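Local coordinates for protein transaminase (Bacillus megaterium, PDB 5G0A) that probably transfers amino groups between amines and carbonyl compounds with S selectivity, using pyridoxal-5'-phosphate as cofactor, at residues B[53-58]-B[452-457]; B[384-389]-B[443-448]; B[420-425]-B[463-468]. One frame throughout, in Å; residues are numbered along the deposited sequence.

Interaction 1 (B[53-58]-B[452-457]). Unlike the reference sequence in segment 452-457: G452 (reference Glu).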
ATOM      1  N   LEU B  53       4.652 -24.549 -38.850  1.00 29.09           N
ATOM      2  CA  LEU B  53       4.066 -25.469 -37.887  1.00 27.75           C
ATOM      3  C   LEU B  53       4.303 -24.896 -36.483  1.00 26.53           C
ATOM      4  O   LEU B  53       5.440 -24.657 -36.074  1.00 28.07           O
ATOM      5  CB  LEU B  53       4.708 -26.873 -38.017  1.00 28.27           C
ATOM      6  CG  LEU B  53       4.293 -27.906 -36.970  1.00 29.53           C
ATOM      7  CD1 LEU B  53       2.786 -28.166 -36.960  1.00 28.55           C
ATOM      8  CD2 LEU B  53       5.075 -29.210 -37.195  1.00 30.40           C
ATOM      9  N   ASP B  54       3.216 -24.642 -35.760  1.00 28.65           N
ATOM     10  CA  ASP B  54       3.307 -23.818 -34.557  1.00 27.95           C
ATOM     11  C   ASP B  54       3.341 -24.669 -33.284  1.00 27.75           C
ATOM     12  O   ASP B  54       2.295 -25.020 -32.752  1.00 27.57           O
ATOM     13  CB  ASP B  54       2.105 -22.854 -34.511  1.00 28.43           C
ATOM     14  CG  ASP B  54       2.170 -21.896 -33.331  1.00 29.74           C
ATOM     15  OD1 ASP B  54       3.247 -21.757 -32.712  1.00 28.04           O
ATOM     16  OD2 ASP B  54       1.124 -21.298 -33.029  1.00 28.71           O
ATOM     17  N   PHE B  55       4.539 -25.007 -32.803  1.00 27.86           N
ATOM     18  CA  PHE B  55       4.634 -25.775 -31.568  1.00 27.13           C
ATOM     19  C   PHE B  55       4.777 -24.889 -30.320  1.00 27.92           C
ATOM     20  O   PHE B  55       5.333 -25.315 -29.298  1.00 28.24           O
ATOM     21  CB  PHE B  55       5.678 -26.918 -31.657  1.00 28.96           C
ATOM     22  CG  PHE B  55       5.071 -28.251 -31.999  1.00 28.34           C
ATOM     23  CD1 PHE B  55       4.298 -28.401 -33.153  1.00 28.48           C
ATOM     24  CD2 PHE B  55       5.247 -29.359 -31.164  1.00 29.65           C
ATOM     25  CE1 PHE B  55       3.707 -29.618 -33.473  1.00 30.92           C
ATOM     26  CE2 PHE B  55       4.673 -30.590 -31.487  1.00 29.32           C
ATOM     27  CZ  PHE B  55       3.894 -30.715 -32.638  1.00 29.14           C
ATOM     28  N   PHE B  56       4.264 -23.657 -30.425  1.00 28.33           N
ATOM     29  CA  PHE B  56       3.860 -22.879 -29.238  1.00 27.76           C
ATOM     30  C   PHE B  56       2.348 -22.911 -29.045  1.00 28.05           C
ATOM     31  O   PHE B  56       1.872 -22.532 -27.959  1.00 26.60           O
ATOM     32  CB  PHE B  56       4.279 -21.424 -29.350  1.00 27.36           C
ATOM     33  CG  PHE B  56       5.763 -21.223 -29.356  1.00 29.88           C
ATOM     34  CD1 PHE B  56       6.474 -21.162 -28.171  1.00 31.31           C
ATOM     35  CD2 PHE B  56       6.447 -21.095 -30.563  1.00 31.62           C
ATOM     36  CE1 PHE B  56       7.847 -20.983 -28.178  1.00 31.86           C
ATOM     37  CE2 PHE B  56       7.819 -20.906 -30.582  1.00 33.01           C
ATOM     38  CZ  PHE B  56       8.523 -20.854 -29.384  1.00 33.84           C
ATOM     39  N   ASN B  57       1.603 -23.332 -30.084  1.00 27.11           N
ATOM     40  CA  ASN B  57       0.120 -23.248 -30.097  1.00 25.37           C
ATOM     41  C   ASN B  57      -0.262 -21.803 -29.702  1.00 26.23           C
ATOM     42  O   ASN B  57      -1.150 -21.575 -28.873  1.00 25.53           O
ATOM     43  CB  ASN B  57      -0.496 -24.310 -29.151  1.00 28.10           C
ATOM     44  CG  ASN B  57      -1.951 -24.630 -29.457  1.00 27.79           C
ATOM     45  OD1 ASN B  57      -2.770 -24.718 -28.547  1.00 26.16           O
ATOM     46  ND2 ASN B  57      -2.278 -24.849 -30.743  1.00 27.35           N
ATOM     47  N   GLN B  58       0.423 -20.851 -30.334  1.00 24.24           N
ATOM     48  CA  GLN B  58       0.407 -19.400 -29.982  1.00 25.37           C
ATOM     49  C   GLN B  58       0.903 -19.149 -28.557  1.00 25.73           C
ATOM     50  O   GLN B  58       2.089 -18.939 -28.356  1.00 25.79           O
ATOM     51  CB  GLN B  58      -0.968 -18.754 -30.238  1.00 23.60           C
ATOM     52  CG  GLN B  58      -1.287 -18.739 -31.743  1.00 24.04           C
ATOM     53  CD  GLN B  58      -0.282 -17.878 -32.482  1.00 24.21           C
ATOM     54  OE1 GLN B  58      -0.236 -16.676 -32.294  1.00 25.44           O
ATOM     55  NE2 GLN B  58       0.542 -18.503 -33.330  1.00 25.50           N
ATOM     56  N   GLY B 452       2.415 -37.046 -37.591  1.00 37.22           N
ATOM     57  CA  GLY B 452       3.305 -36.483 -38.620  1.00 36.61           C
ATOM     58  C   GLY B 452       3.836 -35.117 -38.244  1.00 36.10           C
ATOM     59  O   GLY B 452       4.998 -34.810 -38.485  1.00 32.47           O
ATOM     60  N   ASP B 453       2.980 -34.277 -37.661  1.00 33.62           N
ATOM     61  CA  ASP B 453       3.430 -32.970 -37.212  1.00 33.45           C
ATOM     62  C   ASP B 453       4.314 -33.048 -35.954  1.00 30.41           C
ATOM     63  O   ASP B 453       5.296 -32.332 -35.868  1.00 32.38           O
ATOM     64  CB  ASP B 453       2.250 -31.986 -37.061  1.00 32.86           C
ATOM     65  CG  ASP B 453       1.732 -31.484 -38.414  1.00 34.44           C
ATOM     66  OD1 ASP B 453       2.516 -31.413 -39.391  1.00 35.25           O
ATOM     67  OD2 ASP B 453       0.550 -31.130 -38.503  1.00 35.18           O
ATOM     68  N   ILE B 454       3.985 -33.922 -35.005  1.00 32.13           N
ATOM     69  CA  ILE B 454       4.915 -34.181 -33.890  1.00 32.48           C
ATOM     70  C   ILE B 454       6.286 -34.621 -34.423  1.00 32.94           C
ATOM     71  O   ILE B 454       7.320 -34.093 -34.017  1.00 34.23           O
ATOM     72  CB  ILE B 454       4.357 -35.213 -32.879  1.00 31.54           C
ATOM     73  CG1 ILE B 454       3.158 -34.633 -32.123  1.00 31.09           C
ATOM     74  CG2 ILE B 454       5.453 -35.670 -31.906  1.00 33.06           C
ATOM     75  CD1 ILE B 454       2.334 -35.684 -31.398  1.00 30.12           C
ATOM     76  N   ASP B 455       6.298 -35.567 -35.361  1.00 37.87           N
ATOM     77  CA  ASP B 455       7.568 -36.009 -35.978  1.00 37.96           C
ATOM     78  C   ASP B 455       8.338 -34.863 -36.629  1.00 37.59           C
ATOM     79  O   ASP B 455       9.549 -34.754 -36.458  1.00 36.46           O
ATOM     80  CB  ASP B 455       7.332 -37.121 -37.015  1.00 39.01           C
ATOM     81  CG  ASP B 455       6.905 -38.439 -36.382  1.00 39.47           C
ATOM     82  OD1 ASP B 455       6.950 -38.574 -35.142  1.00 42.32           O
ATOM     83  OD2 ASP B 455       6.501 -39.341 -37.136  1.00 40.67           O
ATOM     84  N   LYS B 456       7.628 -34.005 -37.360  1.00 37.09           N
ATOM     85  CA  LYS B 456       8.242 -32.843 -38.006  1.00 35.64           C
ATOM     86  C   LYS B 456       8.833 -31.863 -36.987  1.00 34.89           C
ATOM     87  O   LYS B 456       9.922 -31.326 -37.182  1.00 35.30           O
ATOM     88  CB  LYS B 456       7.226 -32.152 -38.931  1.00 35.77           C
ATOM     89  CG  LYS B 456       7.727 -30.872 -39.590  1.00 38.82           C
ATOM     90  CD  LYS B 456       6.788 -30.413 -40.697  1.00 42.15           C
ATOM     91  CE  LYS B 456       7.015 -28.948 -41.058  1.00 39.68           C
ATOM     92  NZ  LYS B 456       5.975 -28.480 -42.015  1.00 45.37           N
ATOM     93  N   ALA B 457       8.108 -31.632 -35.895  1.00 34.72           N
ATOM     94  CA  ALA B 457       8.578 -30.721 -34.873  1.00 34.46           C
ATOM     95  C   ALA B 457       9.812 -31.285 -34.162  1.00 34.07           C
ATOM     96  O   ALA B 457      10.791 -30.568 -33.932  1.00 35.95           O
ATOM     97  CB  ALA B 457       7.457 -30.414 -33.881  1.00 33.32           C
TER
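L53 of strand 51-54, in the small mixed sheet of this class-III aminotransferase, and F55, two residues on, pack against the first turns of helix 451-468, a contact between the N-terminal and C-terminal parts of the chain. The methyl of A457 stands over the centre of the F55 ring, a CH-pi contact with CB 3.5 Å from the centroid and 5° off the normal, so all six ring carbons lie at nearly the same distance from it. The ring tip reaches the preceding turn, CZ lying 4.0 Å from I454 CG1. L53 has CG anti to its backbone N (chi1 174°), on the side of the helix. Its CD1 lies 3.8 Å from CG of D453, while CD2 meets D453 O and K456 CG. The polar ends of D453 and K456 run on to the hydroxyl of Y43. Beyond the contact, D54 orders the turn that follows the strand. Its OD1 accepts from F56 N at 3.1 Å, closing an Asx turn, and OD2 takes two donors from opposite faces of the carboxylate plane, Q58 N at 2.8 Å and Q58 NE2 at 2.9 Å.

Interaction 2 (B[384-389]-B[443-448])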
ATOM      1  N   TYR B 384       3.118 -33.682 -19.827  1.00 29.81           N
ATOM      2  CA  TYR B 384       1.930 -34.494 -20.017  1.00 31.15           C
ATOM      3  C   TYR B 384       1.077 -33.845 -21.108  1.00 32.67           C
ATOM      4  O   TYR B 384       1.212 -32.647 -21.367  1.00 32.80           O
ATOM      5  CB  TYR B 384       1.125 -34.700 -18.717  1.00 30.59           C
ATOM      6  CG  TYR B 384       1.093 -33.551 -17.705  1.00 33.96           C
ATOM      7  CD1 TYR B 384       1.283 -32.224 -18.092  1.00 35.16           C
ATOM      8  CD2 TYR B 384       0.823 -33.812 -16.359  1.00 33.72           C
ATOM      9  CE1 TYR B 384       1.240 -31.190 -17.155  1.00 37.62           C
ATOM     10  CE2 TYR B 384       0.764 -32.787 -15.424  1.00 38.50           C
ATOM     11  CZ  TYR B 384       0.961 -31.481 -15.833  1.00 38.26           C
ATOM     12  OH  TYR B 384       0.910 -30.462 -14.902  1.00 41.30           O
ATOM     13  N   GLY B 385       0.228 -34.633 -21.763  1.00 30.43           N
ATOM     14  CA  GLY B 385      -0.653 -34.096 -22.818  1.00 29.38           C
ATOM     15  C   GLY B 385       0.128 -33.305 -23.842  1.00 28.32           C
ATOM     16  O   GLY B 385       1.112 -33.800 -24.398  1.00 30.09           O
ATOM     17  N   LEU B 386      -0.309 -32.066 -24.106  1.00 27.74           N
ATOM     18  CA  LEU B 386       0.428 -31.171 -24.990  1.00 28.42           C
ATOM     19  C   LEU B 386       1.082 -29.997 -24.230  1.00 28.38           C
ATOM     20  O   LEU B 386       0.975 -28.830 -24.633  1.00 27.70           O
ATOM     21  CB  LEU B 386      -0.501 -30.639 -26.098  1.00 29.57           C
ATOM     22  CG  LEU B 386      -0.765 -31.536 -27.326  1.00 30.77           C
ATOM     23  CD1 LEU B 386       0.512 -31.837 -28.096  1.00 31.80           C
ATOM     24  CD2 LEU B 386      -1.502 -32.820 -26.942  1.00 31.03           C
ATOM     25  N   LEU B 387       1.776 -30.310 -23.138  1.00 28.73           N
ATOM     26  CA  LEU B 387       2.514 -29.300 -22.390  1.00 31.44           C
ATOM     27  C   LEU B 387       3.810 -29.931 -21.867  1.00 32.36           C
ATOM     28  O   LEU B 387       3.781 -30.759 -20.951  1.00 31.06           O
ATOM     29  CB  LEU B 387       1.663 -28.764 -21.227  1.00 29.63           C
ATOM     30  CG  LEU B 387       2.256 -27.586 -20.417  1.00 31.82           C
ATOM     31  CD1 LEU B 387       2.461 -26.338 -21.277  1.00 32.39           C
ATOM     32  CD2 LEU B 387       1.368 -27.278 -19.226  1.00 30.28           C
ATOM     33  N   TRP B 388       4.929 -29.547 -22.465  1.00 33.05           N
ATOM     34  CA  TRP B 388       6.209 -30.187 -22.154  1.00 37.68           C
ATOM     35  C   TRP B 388       7.270 -29.155 -21.804  1.00 39.45           C
ATOM     36  O   TRP B 388       7.359 -28.097 -22.431  1.00 39.81           O
ATOM     37  CB  TRP B 388       6.641 -31.146 -23.298  1.00 35.09           C
ATOM     38  CG  TRP B 388       5.697 -32.322 -23.372  1.00 34.88           C
ATOM     39  CD1 TRP B 388       4.523 -32.393 -24.059  1.00 34.32           C
ATOM     40  CD2 TRP B 388       5.830 -33.567 -22.680  1.00 34.05           C
ATOM     41  NE1 TRP B 388       3.912 -33.601 -23.829  1.00 33.45           N
ATOM     42  CE2 TRP B 388       4.701 -34.342 -22.992  1.00 33.79           C
ATOM     43  CE3 TRP B 388       6.808 -34.107 -21.835  1.00 36.32           C
ATOM     44  CZ2 TRP B 388       4.515 -35.626 -22.484  1.00 34.43           C
ATOM     45  CZ3 TRP B 388       6.617 -35.371 -21.326  1.00 37.00           C
ATOM     46  CH2 TRP B 388       5.489 -36.118 -21.652  1.00 34.65           C
ATOM     47  N   ILE B 389       8.040 -29.447 -20.757  1.00 38.83           N
ATOM     48  CA  ILE B 389       9.226 -28.671 -20.466  1.00 36.86           C
ATOM     49  C   ILE B 389      10.424 -29.531 -20.821  1.00 35.50           C
ATOM     50  O   ILE B 389      10.396 -30.737 -20.598  1.00 35.89           O
ATOM     51  CB  ILE B 389       9.354 -28.272 -18.974  1.00 41.06           C
ATOM     52  CG1 ILE B 389       9.240 -29.498 -18.066  1.00 44.06           C
ATOM     53  CG2 ILE B 389       8.344 -27.197 -18.594  1.00 43.55           C
ATOM     54  CD1 ILE B 389      10.226 -29.490 -16.916  1.00 48.62           C
ATOM     55  N   ILE B 443       6.861 -26.540 -24.772  1.00 32.58           N
ATOM     56  CA  ILE B 443       6.391 -27.074 -26.046  1.00 31.38           C
ATOM     57  C   ILE B 443       4.917 -27.374 -25.944  1.00 31.59           C
ATOM     58  O   ILE B 443       4.493 -28.023 -24.998  1.00 28.25           O
ATOM     59  CB  ILE B 443       7.181 -28.356 -26.412  1.00 33.02           C
ATOM     60  CG1 ILE B 443       8.664 -28.010 -26.605  1.00 32.41           C
ATOM     61  CG2 ILE B 443       6.627 -29.006 -27.685  1.00 33.66           C
ATOM     62  CD1 ILE B 443       9.586 -29.206 -26.623  1.00 35.17           C
ATOM     63  N   GLY B 444       4.141 -26.916 -26.932  1.00 32.41           N
ATOM     64  CA  GLY B 444       2.716 -27.215 -26.982  1.00 33.03           C
ATOM     65  C   GLY B 444       2.171 -27.146 -28.397  1.00 30.26           C
ATOM     66  O   GLY B 444       2.670 -26.391 -29.210  1.00 32.64           O
ATOM     67  N   ALA B 445       1.156 -27.953 -28.676  1.00 30.70           N
ATOM     68  CA  ALA B 445       0.448 -27.910 -29.951  1.00 29.13           C
ATOM     69  C   ALA B 445      -1.032 -28.088 -29.658  1.00 28.60           C
ATOM     70  O   ALA B 445      -1.421 -28.105 -28.493  1.00 26.76           O
ATOM     71  CB  ALA B 445       0.980 -29.007 -30.891  1.00 30.50           C
ATOM     72  N   SER B 446      -1.869 -28.211 -30.695  1.00 27.38           N
ATOM     73  CA  SER B 446      -3.290 -28.470 -30.454  1.00 26.62           C
ATOM     74  C   SER B 446      -3.436 -29.890 -29.923  1.00 26.47           C
ATOM     75  O   SER B 446      -2.555 -30.736 -30.155  1.00 29.09           O
ATOM     76  CB  SER B 446      -4.096 -28.260 -31.735  1.00 27.63           C
ATOM     77  OG  SER B 446      -3.740 -27.032 -32.375  1.00 28.59           O
ATOM     78  N   LEU B 447      -4.517 -30.155 -29.206  1.00 26.96           N
ATOM     79  CA  LEU B 447      -4.735 -31.463 -28.597  1.00 29.51           C
ATOM     80  C   LEU B 447      -4.851 -32.562 -29.656  1.00 31.75           C
ATOM     81  O   LEU B 447      -4.493 -33.722 -29.392  1.00 31.84           O
ATOM     82  CB  LEU B 447      -5.978 -31.462 -27.722  1.00 28.10           C
ATOM     83  CG  LEU B 447      -6.042 -30.340 -26.655  1.00 28.60           C
ATOM     84  CD1 LEU B 447      -7.227 -30.541 -25.736  1.00 29.68           C
ATOM     85  CD2 LEU B 447      -4.731 -30.274 -25.884  1.00 30.68           C
ATOM     86  N   ASN B 448      -5.344 -32.175 -30.832  1.00 31.38           N
ATOM     87  CA  ASN B 448      -5.484 -33.098 -31.969  1.00 31.69           C
ATOM     88  C   ASN B 448      -4.318 -33.078 -32.979  1.00 32.31           C
ATOM     89  O   ASN B 448      -4.489 -33.481 -34.150  1.00 32.54           O
ATOM     90  CB  ASN B 448      -6.826 -32.844 -32.676  1.00 30.55           C
ATOM     91  CG  ASN B 448      -6.880 -31.483 -33.350  1.00 33.18           C
ATOM     92  OD1 ASN B 448      -6.108 -30.598 -33.031  1.00 31.42           O
ATOM     93  ND2 ASN B 448      -7.796 -31.322 -34.303  1.00 32.84           N
TER
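Chi1 of -81° sets L386 CG beside its backbone N and anti to the carbonyl carbon, and chi2 of -62° orients the methyls; the branched end lies against the backbone of 445-447. CB is 3.6 Å from A445 O, and CG approaches S446 O. The two methyls part: L386 CD1 meets A445 CB at 4.0 Å, whereas CD2 rests near L447 CA. L386 CD2 also lies 4.2 Å from L447 CD2. The amide N of A445, buried here, finds no partner in the model. Beside this leucine the two segments join as neighbouring antiparallel strands, in which W388 and I443 form a hydrogen-bonded pair: W388 N donates to I443 O at 3.0 Å and I443 N to W388 O at 2.9 Å. The edge strand 440-443 is thereby fixed to the central strand 387-392, itself the second arm of a hairpin begun by 378-384. R277 NH1 bonds both L386 O and A445 O, bridging the two segments. W388 turns its indole back over the hairpin, where Y384 N lies 3.5 Å above the ring plane near the rim and NE1 donates to G385 O at 2.9 Å, from above the carbonyl plane.

Interaction 3 (B[420-425]-B[463-468])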
ATOM      1  N   GLN B 420      16.304 -19.205 -27.475  1.00 37.92           N
ATOM      2  CA  GLN B 420      16.225 -18.337 -28.656  1.00 39.71           C
ATOM      3  C   GLN B 420      17.037 -18.939 -29.803  1.00 40.85           C
ATOM      4  O   GLN B 420      16.629 -18.890 -30.972  1.00 42.79           O
ATOM      5  CB  GLN B 420      16.721 -16.926 -28.337  1.00 40.48           C
ATOM      6  CG  GLN B 420      15.798 -16.118 -27.432  1.00 43.25           C
ATOM      7  CD  GLN B 420      14.509 -15.728 -28.121  1.00 44.22           C
ATOM      8  OE1 GLN B 420      13.421 -16.015 -27.631  1.00 46.56           O
ATOM      9  NE2 GLN B 420      14.627 -15.081 -29.277  1.00 44.29           N
ATOM     10  N   ILE B 421      18.195 -19.500 -29.462  1.00 43.05           N
ATOM     11  CA  ILE B 421      19.053 -20.166 -30.449  1.00 41.03           C
ATOM     12  C   ILE B 421      18.363 -21.379 -31.083  1.00 41.02           C
ATOM     13  O   ILE B 421      18.442 -21.594 -32.304  1.00 41.19           O
ATOM     14  CB  ILE B 421      20.419 -20.553 -29.826  1.00 46.30           C
ATOM     15  CG1 ILE B 421      21.202 -19.288 -29.419  1.00 48.72           C
ATOM     16  CG2 ILE B 421      21.220 -21.470 -30.751  1.00 44.73           C
ATOM     17  CD1 ILE B 421      21.625 -18.394 -30.571  1.00 53.02           C
ATOM     18  N   ILE B 422      17.680 -22.163 -30.252  1.00 41.99           N
ATOM     19  CA  ILE B 422      16.919 -23.322 -30.712  1.00 40.47           C
ATOM     20  C   ILE B 422      15.781 -22.883 -31.636  1.00 39.09           C
ATOM     21  O   ILE B 422      15.594 -23.460 -32.715  1.00 36.50           O
ATOM     22  CB  ILE B 422      16.404 -24.153 -29.522  1.00 39.12           C
ATOM     23  CG1 ILE B 422      17.575 -24.926 -28.892  1.00 39.66           C
ATOM     24  CG2 ILE B 422      15.272 -25.095 -29.930  1.00 40.07           C
ATOM     25  CD1 ILE B 422      17.382 -25.273 -27.432  1.00 41.01           C
ATOM     26  N   MET B 423      15.050 -21.845 -31.219  1.00 40.27           N
ATOM     27  CA  MET B 423      13.920 -21.329 -32.007  1.00 39.76           C
ATOM     28  C   MET B 423      14.380 -20.887 -33.396  1.00 40.26           C
ATOM     29  O   MET B 423      13.782 -21.257 -34.409  1.00 40.17           O
ATOM     30  CB  MET B 423      13.221 -20.175 -31.276  1.00 41.28           C
ATOM     31  CG  MET B 423      12.069 -19.532 -32.050  1.00 43.55           C
ATOM     32  SD  MET B 423      11.306 -18.173 -31.132  1.00 50.93           S
ATOM     33  CE  MET B 423      12.513 -16.876 -31.383  1.00 51.64           C
ATOM     34  N   LYS B 424      15.456 -20.111 -33.439  1.00 40.79           N
ATOM     35  CA  LYS B 424      15.955 -19.558 -34.700  1.00 44.15           C
ATOM     36  C   LYS B 424      16.361 -20.662 -35.674  1.00 42.41           C
ATOM     37  O   LYS B 424      16.097 -20.564 -36.870  1.00 42.71           O
ATOM     38  CB  LYS B 424      17.117 -18.595 -34.440  1.00 47.31           C
ATOM     39  CG  LYS B 424      17.338 -17.575 -35.542  1.00 53.79           C
ATOM     40  CD  LYS B 424      18.577 -16.728 -35.294  1.00 57.55           C
ATOM     41  CE  LYS B 424      18.777 -15.728 -36.426  1.00 59.94           C
ATOM     42  NZ  LYS B 424      20.186 -15.246 -36.528  1.00 60.58           N
ATOM     43  N   LYS B 425      16.962 -21.731 -35.153  1.00 43.57           N
ATOM     44  CA  LYS B 425      17.429 -22.837 -35.987  1.00 41.50           C
ATOM     45  C   LYS B 425      16.276 -23.702 -36.488  1.00 43.35           C
ATOM     46  O   LYS B 425      16.233 -24.073 -37.665  1.00 40.28           O
ATOM     47  CB  LYS B 425      18.473 -23.691 -35.240  1.00 45.01           C
ATOM     48  CG  LYS B 425      19.774 -22.969 -34.895  1.00 45.68           C
ATOM     49  CD  LYS B 425      20.402 -22.222 -36.070  1.00 49.10           C
ATOM     50  CE  LYS B 425      21.014 -23.170 -37.089  1.00 47.83           C
ATOM     51  NZ  LYS B 425      21.658 -22.412 -38.195  1.00 48.86           N
ATOM     52  N   TYR B 463      17.689 -31.219 -35.293  1.00 46.48           N
ATOM     53  CA  TYR B 463      18.519 -30.254 -36.022  1.00 46.21           C
ATOM     54  C   TYR B 463      19.007 -29.078 -35.164  1.00 48.45           C
ATOM     55  O   TYR B 463      20.173 -28.680 -35.254  1.00 48.59           O
ATOM     56  CB  TYR B 463      17.745 -29.733 -37.244  1.00 47.69           C
ATOM     57  CG  TYR B 463      18.461 -28.662 -38.030  1.00 48.01           C
ATOM     58  CD1 TYR B 463      19.479 -28.995 -38.926  1.00 51.10           C
ATOM     59  CD2 TYR B 463      18.122 -27.313 -37.888  1.00 46.36           C
ATOM     60  CE1 TYR B 463      20.144 -28.016 -39.645  1.00 49.50           C
ATOM     61  CE2 TYR B 463      18.780 -26.331 -38.608  1.00 47.52           C
ATOM     62  CZ  TYR B 463      19.786 -26.690 -39.486  1.00 48.47           C
ATOM     63  OH  TYR B 463      20.454 -25.728 -40.200  1.00 47.57           O
ATOM     64  N   ALA B 464      18.113 -28.519 -34.348  1.00 45.39           N
ATOM     65  CA  ALA B 464      18.426 -27.365 -33.502  1.00 45.46           C
ATOM     66  C   ALA B 464      19.459 -27.695 -32.420  1.00 44.78           C
ATOM     67  O   ALA B 464      20.404 -26.928 -32.190  1.00 45.24           O
ATOM     68  CB  ALA B 464      17.150 -26.817 -32.861  1.00 43.29           C
ATOM     69  N   LEU B 465      19.258 -28.827 -31.752  1.00 43.81           N
ATOM     70  CA  LEU B 465      20.128 -29.257 -30.662  1.00 47.22           C
ATOM     71  C   LEU B 465      21.510 -29.692 -31.163  1.00 49.82           C
ATOM     72  O   LEU B 465      22.503 -29.534 -30.454  1.00 50.76           O
ATOM     73  CB  LEU B 465      19.459 -30.367 -29.845  1.00 46.58           C
ATOM     74  CG  LEU B 465      18.220 -29.957 -29.029  1.00 43.48           C
ATOM     75  CD1 LEU B 465      17.567 -31.170 -28.396  1.00 43.65           C
ATOM     76  CD2 LEU B 465      18.540 -28.913 -27.964  1.00 45.40           C
ATOM     77  N   ASP B 466      21.570 -30.228 -32.383  1.00 53.42           N
ATOM     78  CA  ASP B 466      22.853 -30.499 -33.038  1.00 55.18           C
ATOM     79  C   ASP B 466      23.700 -29.232 -33.059  1.00 55.18           C
ATOM     80  O   ASP B 466      24.866 -29.251 -32.674  1.00 55.37           O
ATOM     81  CB  ASP B 466      22.649 -30.998 -34.474  1.00 56.76           C
ATOM     82  CG  ASP B 466      22.474 -32.505 -34.567  1.00 58.78           C
ATOM     83  OD1 ASP B 466      22.868 -33.241 -33.631  1.00 61.18           O
ATOM     84  OD2 ASP B 466      21.949 -32.958 -35.606  1.00 60.14           O
ATOM     85  N   TYR B 467      23.092 -28.131 -33.499  1.00 55.10           N
ATOM     86  CA  TYR B 467      23.762 -26.846 -33.629  1.00 53.88           C
ATOM     87  C   TYR B 467      24.119 -26.246 -32.268  1.00 55.16           C
ATOM     88  O   TYR B 467      25.170 -25.628 -32.120  1.00 54.61           O
ATOM     89  CB  TYR B 467      22.889 -25.877 -34.437  1.00 55.51           C
ATOM     90  CG  TYR B 467      23.442 -24.471 -34.567  1.00 56.38           C
ATOM     91  CD1 TYR B 467      24.326 -24.136 -35.598  1.00 58.53           C
ATOM     92  CD2 TYR B 467      23.073 -23.473 -33.663  1.00 56.33           C
ATOM     93  CE1 TYR B 467      24.830 -22.846 -35.719  1.00 59.56           C
ATOM     94  CE2 TYR B 467      23.571 -22.182 -33.775  1.00 58.29           C
ATOM     95  CZ  TYR B 467      24.448 -21.872 -34.801  1.00 60.67           C
ATOM     96  OH  TYR B 467      24.942 -20.587 -34.909  1.00 62.72           O
ATOM     97  N   LEU B 468      23.240 -26.422 -31.283  1.00 55.73           N
ATOM     98  CA  LEU B 468      23.502 -25.931 -29.932  1.00 56.57           C
ATOM     99  C   LEU B 468      24.760 -26.555 -29.312  1.00 57.37           C
ATOM    100  O   LEU B 468      25.550 -25.854 -28.683  1.00 57.31           O
ATOM    101  CB  LEU B 468      22.300 -26.165 -29.016  1.00 52.51           C
ATOM    102  CG  LEU B 468      22.388 -25.488 -27.642  1.00 52.53           C
ATOM    103  CD1 LEU B 468      21.956 -24.027 -27.715  1.00 52.15           C
ATOM    104  CD2 LEU B 468      21.542 -26.246 -26.632  1.00 48.82           C
TER
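K425 runs from the A464 backbone over the ring of Y467. Its CB sits 4.1 Å from both CA and CB of A464; CG, placed beside the backbone N by chi1 of -64°, touches Y467 CD2 at 3.6 Å. CD continues over the same side of the ring, near CD2 and CE2. The chain bends at both chi2 and chi3, and CE comes to lie over the face, 3.8 Å from the centroid of Y467 and nearest to CG and CD1. NZ ends 4.3 Å from that centroid and 20° off the ring normal, a cation-pi contact; its salt-bridge partner is E428, whose other carboxylate oxygen bonds the hydroxyl of Y463. One carboxylate therefore ties the lysine and the second tyrosine together, and NZ and Y463 OH stay 4.1 Å apart. This cluster lies along one side of a helix pair, 418-427 against the last turns of 451-468, whose segment axes approach to 8.6 Å with their N-to-C directions 129° apart. A464, small enough to let the backbones close in, faces I422, the two CA atoms being 5.1 Å apart. I422 CG2 packs on the alanine methyl, and its CD1 reaches the CD2 methyls of L465 and L468; I392 of strand 387-392 touches all three larger side chains, setting the pair against the sheet. I421 CG2 meets the in-plane edge of Y467 while also touching L468 CD1. At the neighbouring tyrosine, the carbonyl O of K425 lies near the ring plane, 3.5 Å from Y463 CE2.

Interactions 1 and 2 adjoin, their centres about 9 Å apart. F55 O and G444 N, 3.1 Å apart, probably form a hydrogen bond, and F55 CD2 packs on I443 CG2 at 3.8 Å, so that the ring that A457 CB overlies also borders the three-stranded sheet of interaction 2. Interaction 3 shares helix 451-468 with interaction 1, towards its other end; their centres are about 15 Å apart, and the two touch where F56 CZ lies 4.2 Å from M423 SD. Interactions 2 and 3 do not touch, but strand 387-392, which supplies one side of interaction 2, meets the helix pair of interaction 3 through I392. In interaction 2 the side chain of L387 lies about 9 Å from a bound pyridoxal-5'-phosphate.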